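PDB 4Q3N: MGS-M5 from Unidentified, which probably catalyses the NAD-dependent interconversion of L-lactate and pyruvate, as a member of the lactate/malate dehydrogenase family. Local coordinates for residues E98-V103 with A127-K132. Numbering follows the deposited sequence. Where two conformers were deposited one is given.
Sequences EIIKTV and AYVAWK
E98 O is held twice within the helix that brings I100 against V129 and A130. T102 N gives it the regular helical bond, at 3.0 Å. T102 OG1 adds a second one, at 3.1 Å. The two donors come from opposite faces of the carbonyl plane, and the hydroxyl is tilted 26° from that plane. This pair lies on the side of the helix turned from the contact.

I100 is the hub of the apolar contact, and the branch methyl CG2 does the touching. CG2 meets A130 CB at 3.8 Å and V129 CG1 at 4.0 Å. I100 CG2 also lies 3.9 Å from A130 N, so it rests against the backbone where V129 joins A130. V129 points toward the other helix, and with CG1 anti to the backbone N (chi1 169°) that branch meets the methyl. The small A130 side chain is consistent with this near approach: I100 CA and A130 CA are 6.2 Å apart. The backbone N of K101 borders V129 CG1, while the fully extended K101 side chain leads NZ away.

No hydrogen bond links the two segments. I100 also packs on L126 and on I77 of strand 74-77, so it fills the layer between helices and sheet. On another side of helix 123-134, Y128 and W131 pack on L258 of strand 251-258.

The segment axes approach to 9.0 Å and cross at -36°. Helices 89-109 and 123-134 follow the adjacent parallel strands 74-77 and 115-118. Their packing is that of neighbouring beta-alpha-beta crossovers in the NAD-binding Rossmann fold.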
ATOM      1  N   GLU A  98       9.977  34.095  17.937  1.00 37.99           N
ATOM      2  CA  GLU A  98      10.685  34.895  16.943  1.00 42.07           C
ATOM      3  C   GLU A  98      11.202  34.024  15.800  1.00 37.43           C
ATOM      4  O   GLU A  98      11.218  34.450  14.638  1.00 34.84           O
ATOM      5  CB  GLU A  98      11.847  35.692  17.581  1.00 52.61           C
ATOM      6  CG  GLU A  98      11.365  36.966  18.218  1.00 62.98           C
ATOM      7  CD  GLU A  98      10.842  37.965  17.203  1.00 71.93           C
ATOM      8  OE1 GLU A  98      11.411  38.025  16.095  1.00 74.05           O
ATOM      9  OE2 GLU A  98       9.859  38.683  17.510  1.00 82.22           O
ATOM     10  N   ILE A  99      11.581  32.790  16.117  1.00 34.61           N
ATOM     11  CA  ILE A  99      12.000  31.887  15.059  1.00 34.71           C
ATOM     12  C   ILE A  99      10.822  31.589  14.110  1.00 34.71           C
ATOM     13  O   ILE A  99      10.960  31.683  12.893  1.00 35.34           O
ATOM     14  CB  ILE A  99      12.582  30.597  15.644  1.00 35.46           C
ATOM     15  CG1 ILE A  99      13.980  30.906  16.220  1.00 40.58           C
ATOM     16  CG2 ILE A  99      12.669  29.488  14.569  1.00 34.42           C
ATOM     17  CD1 ILE A  99      14.486  29.753  17.018  1.00 42.10           C
ATOM     18  N   ILE A 100       9.673  31.239  14.679  1.00 32.25           N
ATOM     19  CA  ILE A 100       8.473  30.941  13.889  1.00 31.00           C
ATOM     20  C   ILE A 100       8.094  32.154  13.041  1.00 32.13           C
ATOM     21  O   ILE A 100       7.811  32.035  11.856  1.00 31.66           O
ATOM     22  CB  ILE A 100       7.310  30.536  14.818  1.00 31.71           C
ATOM     23  CG1 ILE A 100       7.675  29.243  15.556  1.00 32.95           C
ATOM     24  CG2 ILE A 100       6.024  30.373  14.074  1.00 31.92           C
ATOM     25  CD1 ILE A 100       7.854  28.018  14.630  1.00 31.86           C
ATOM     26  N   LYS A 101       8.104  33.332  13.654  1.00 30.55           N
ATOM     27  CA  LYS A 101       7.789  34.544  12.929  1.00 31.80           C
ATOM     28  C   LYS A 101       8.694  34.671  11.721  1.00 32.54           C
ATOM     29  O   LYS A 101       8.245  34.898  10.632  1.00 32.72           O
ATOM     30  CB  LYS A 101       7.955  35.770  13.835  1.00 34.30           C
ATOM     31  CG  LYS A 101       7.776  37.081  13.108  1.00 35.83           C
ATOM     32  CD  LYS A 101       7.835  38.268  14.073  1.00 38.53           C
ATOM     33  CE  LYS A 101       7.691  39.570  13.324  1.00 40.46           C
ATOM     34  NZ  LYS A 101       7.691  40.707  14.314  1.00 42.32           N
ATOM     35  N   THR A 102       9.997  34.559  11.927  1.00 33.45           N
ATOM     36  CA  THR A 102      10.939  34.667  10.814  1.00 33.48           C
ATOM     37  C   THR A 102      10.713  33.602   9.736  1.00 32.20           C
ATOM     38  O   THR A 102      10.739  33.912   8.573  1.00 30.79           O
ATOM     39  CB  THR A 102      12.357  34.575  11.335  1.00 36.49           C
ATOM     40  OG1 THR A 102      12.566  35.702  12.185  1.00 38.72           O
ATOM     41  CG2 THR A 102      13.388  34.605  10.200  1.00 37.60           C
ATOM     42  N   VAL A 103      10.506  32.352  10.130  1.00 30.46           N
ATOM     43  CA  VAL A 103      10.222  31.301   9.158  1.00 29.36           C
ATOM     44  C   VAL A 103       8.980  31.649   8.341  1.00 30.83           C
ATOM     45  O   VAL A 103       8.960  31.563   7.121  1.00 32.76           O
ATOM     46  CB  VAL A 103      10.013  29.954   9.848  1.00 27.08           C
ATOM     47  CG1 VAL A 103       9.399  28.918   8.838  1.00 26.06           C
ATOM     48  CG2 VAL A 103      11.343  29.462  10.388  1.00 28.48           C
ATOM     49  N   ALA A 127       1.577  27.602  16.850  1.00 25.30           N
ATOM     50  CA  ALA A 127       0.578  27.601  15.771  1.00 25.70           C
ATOM     51  C   ALA A 127      -0.191  28.919  15.734  1.00 26.53           C
ATOM     52  O   ALA A 127      -0.469  29.494  14.646  1.00 27.55           O
ATOM     53  CB  ALA A 127      -0.402  26.387  15.926  1.00 27.03           C
ATOM     54  N   TYR A 128      -0.522  29.440  16.899  1.00 27.57           N
ATOM     55  CA  TYR A 128      -1.184  30.746  16.954  1.00 29.25           C
ATOM     56  C   TYR A 128      -0.240  31.816  16.382  1.00 30.57           C
ATOM     57  O   TYR A 128      -0.654  32.724  15.624  1.00 30.13           O
ATOM     58  CB  TYR A 128      -1.587  31.088  18.411  1.00 31.55           C
ATOM     59  CG  TYR A 128      -2.401  32.361  18.575  1.00 33.69           C
ATOM     60  CD1 TYR A 128      -1.780  33.593  18.685  1.00 34.62           C
ATOM     61  CD2 TYR A 128      -3.791  32.316  18.631  1.00 34.30           C
ATOM     62  CE1 TYR A 128      -2.516  34.767  18.825  1.00 36.87           C
ATOM     63  CE2 TYR A 128      -4.535  33.465  18.785  1.00 36.23           C
ATOM     64  CZ  TYR A 128      -3.889  34.692  18.878  1.00 38.06           C
ATOM     65  OH  TYR A 128      -4.629  35.833  19.031  1.00 40.20           O
ATOM     66  N   VAL A 129       1.025  31.738  16.786  1.00 28.67           N
ATOM     67  CA  VAL A 129       2.004  32.714  16.317  1.00 30.28           C
ATOM     68  C   VAL A 129       2.105  32.634  14.798  1.00 29.62           C
ATOM     69  O   VAL A 129       2.048  33.651  14.112  1.00 29.33           O
ATOM     70  CB  VAL A 129       3.375  32.505  16.962  1.00 29.33           C
ATOM     71  CG1 VAL A 129       4.468  33.358  16.242  1.00 29.26           C
ATOM     72  CG2 VAL A 129       3.279  32.908  18.469  1.00 31.23           C
ATOM     73  N   ALA A 130       2.236  31.422  14.276  1.00 26.46           N
ATOM     74  CA  ALA A 130       2.349  31.240  12.834  1.00 26.64           C
ATOM     75  C   ALA A 130       1.088  31.773  12.152  1.00 29.14           C
ATOM     76  O   ALA A 130       1.156  32.416  11.104  1.00 28.32           O
ATOM     77  CB  ALA A 130       2.571  29.762  12.495  1.00 24.13           C
ATOM     78  N   TRP A 131      -0.061  31.538  12.770  1.00 28.99           N
ATOM     79  CA  TRP A 131      -1.307  32.015  12.174  1.00 29.28           C
ATOM     80  C   TRP A 131      -1.282  33.547  12.039  1.00 31.16           C
ATOM     81  O   TRP A 131      -1.488  34.107  10.943  1.00 30.49           O
ATOM     82  CB  TRP A 131      -2.531  31.546  12.989  1.00 29.77           C
ATOM     83  CG  TRP A 131      -3.781  32.301  12.602  1.00 32.76           C
ATOM     84  CD1 TRP A 131      -4.288  32.452  11.331  1.00 32.47           C
ATOM     85  CD2 TRP A 131      -4.666  33.022  13.473  1.00 34.85           C
ATOM     86  NE1 TRP A 131      -5.430  33.219  11.368  1.00 35.09           N
ATOM     87  CE2 TRP A 131      -5.674  33.600  12.662  1.00 35.89           C
ATOM     88  CE3 TRP A 131      -4.709  33.239  14.856  1.00 35.22           C
ATOM     89  CZ2 TRP A 131      -6.705  34.395  13.190  1.00 37.51           C
ATOM     90  CZ3 TRP A 131      -5.725  34.013  15.377  1.00 36.55           C
ATOM     91  CH2 TRP A 131      -6.719  34.590  14.543  1.00 38.59           C
ATOM     92  N   LYS A 132      -0.991  34.226  13.147  1.00 31.63           N
ATOM     93  CA  LYS A 132      -0.951  35.681  13.157  0.50 34.48           C
ATOM     94  C   LYS A 132       0.100  36.239  12.211  1.00 35.14           C
ATOM     95  O   LYS A 132      -0.140  37.212  11.541  1.00 36.31           O
ATOM     96  CB  LYS A 132      -0.694  36.201  14.578  0.50 36.40           C
ATOM     97  CG  LYS A 132      -1.820  35.884  15.532  0.50 37.27           C
ATOM     98  CD  LYS A 132      -3.130  36.383  14.946  0.50 39.01           C
ATOM     99  CE  LYS A 132      -3.607  37.631  15.634  0.50 42.15           C
ATOM    100  NZ  LYS A 132      -4.350  37.277  16.868  0.50 44.12           N
TER